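Local coordinates for TetR/AcrR family transcriptional regulator (PDB 6G8G), which is a flavonoid-responsive transcriptional repressor of the TetR family that binds genistein and probably releases its DNA operator in response, at the interface of chains A and B. Residues are numbered along the deposited sequence; one frame, centred on the assembly and turned at random. Chains: chain A/B, TetR/AcrR family transcriptional regulator.

The interface of chains A and B. Residues chain A 117, 120-122; chain B 118, 184-185.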
loop_
_atom_site.group_PDB
_atom_site.type_symbol
_atom_site.label_atom_id
_atom_site.label_comp_id
_atom_site.label_asym_id
_atom_site.label_seq_id
_atom_site.Cartn_x
_atom_site.Cartn_y
_atom_site.Cartn_z
ATOM N N VAL A 117 -8.212 4.189 7.146
ATOM C CA VAL A 117 -7.318 4.735 6.163
ATOM C C VAL A 117 -8.116 5.582 5.181
ATOM O O VAL A 117 -7.644 6.617 4.689
ATOM C CB VAL A 117 -6.576 3.613 5.431
ATOM C CG1 VAL A 117 -5.799 4.165 4.245
ATOM C CG2 VAL A 117 -5.662 2.880 6.403
ATOM N N ILE A 120 -8.837 8.966 6.868
ATOM C CA ILE A 120 -7.672 9.828 6.923
ATOM C C ILE A 120 -7.190 10.303 5.526
ATOM O O ILE A 120 -6.835 11.487 5.329
ATOM C CB ILE A 120 -6.534 9.138 7.651
ATOM C CG1 ILE A 120 -6.941 8.940 9.088
ATOM C CG2 ILE A 120 -5.277 10.006 7.590
ATOM C CD1 ILE A 120 -6.190 7.825 9.781
ATOM N N ALA A 121 -7.166 9.383 4.571
ATOM C CA ALA A 121 -6.723 9.707 3.232
ATOM C C ALA A 121 -7.614 10.754 2.582
ATOM O O ALA A 121 -7.143 11.556 1.778
ATOM C CB ALA A 121 -6.715 8.459 2.381
ATOM N N ASN A 122 -8.899 10.706 2.901
ATOM C CA ASN A 122 -9.872 11.564 2.259
ATOM C C ASN A 122 -9.721 12.989 2.792
ATOM O O ASN A 122 -10.295 13.923 2.252
ATOM C CB ASN A 122 -11.300 10.974 2.350
ATOM C CG ASN A 122 -11.561 9.893 1.292
ATOM O OD1 ASN A 122 -10.658 9.177 0.833
ATOM N ND2 ASN A 122 -12.816 9.791 0.875
ATOM N N ARG B 118 -6.456 4.555 -6.410
ATOM C CA ARG B 118 -7.470 5.201 -5.596
ATOM C C ARG B 118 -8.779 5.181 -6.354
ATOM O O ARG B 118 -9.799 4.727 -5.848
ATOM C CB ARG B 118 -7.039 6.630 -5.267
ATOM C CG ARG B 118 -7.136 7.024 -3.798
ATOM C CD ARG B 118 -5.988 7.972 -3.347
ATOM N NE ARG B 118 -6.439 9.324 -2.997
ATOM C CZ ARG B 118 -7.098 9.577 -1.876
ATOM N NH1 ARG B 118 -7.350 8.571 -1.044
ATOM N NH2 ARG B 118 -7.506 10.812 -1.596
ATOM N N VAL B 184 -0.239 7.737 0.695
ATOM C CA VAL B 184 -1.658 7.820 0.913
ATOM C C VAL B 184 -2.047 8.583 2.189
ATOM O O VAL B 184 -3.009 9.336 2.194
ATOM C CB VAL B 184 -2.191 6.385 0.925
ATOM C CG1 VAL B 184 -3.447 6.263 1.729
ATOM C CG2 VAL B 184 -2.437 5.921 -0.500
ATOM N N LEU B 185 -1.298 8.402 3.265
ATOM C CA LEU B 185 -1.540 9.150 4.504
ATOM C C LEU B 185 -1.040 10.584 4.441
ATOM O O LEU B 185 -1.355 11.389 5.299
ATOM C CB LEU B 185 -0.849 8.460 5.686
ATOM C CG LEU B 185 -1.379 7.059 6.045
ATOM C CD1 LEU B 185 -0.562 6.412 7.151
ATOM C CD2 LEU B 185 -2.837 7.092 6.446
#
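A:Ala121 and B:Val184 meet where the last turn of helix 114-121 of chain A lies against the C-terminal end of helix 179-185 of chain B, with the backbones of both segments in helical torsions. The B:Arg118 side chain reaches in from helix 113-121 of chain B, the twin of the chain A helix.

A:Ala121 touches both of these elements of chain B. Its methyl CB lies 4.0 Å from CG1 of B:Val184. CB is also 3.8 Å from the B:Val184 carbonyl O. The same CG1 touches a second residue, A:Val117, whose own CG1 is 4.0 Å away, methyl to methyl, with the two side chains crossing at about a right angle. In A:Val117, CG1 is anti to the backbone N (chi1 171°), which turns this branch towards chain B. Further along, A:Ile120 uses its short branch. CG2 meets CD2 of B:Leu185 at 4.0 Å, and the two side chains cross obliquely.

B:Arg118 meets A:Ala121 from a second side, roughly perpendicular to the approach of B:Val184. Its chain bends at chi2 and at chi3 (113°) and carries the guanidinium to the end of the chain A helix. NH1 is 3.5 Å from the CB of A:Ala121. NH2 lies 3.5 Å from the A:Ala121 carbonyl O, too far to count as a hydrogen bond. A:Asn122 runs past in the opposite direction, with its amide plane 86° from the guanidinium plane. Its OD1 is 3.9 Å from NH1, so any attraction there is probably a loose electrostatic one. An alanine in place of B:Arg118 would probably uncover the A:Ala121 methyl on this side and leave the helix-end carbonyl without its nearby positive charge.

The patch is small and mainly apolar. It recurs with the chains exchanged across the two-fold axis. TetR-family regulators typically work as dimers, and this patch probably helps join the ligand-binding domains of the two subunits.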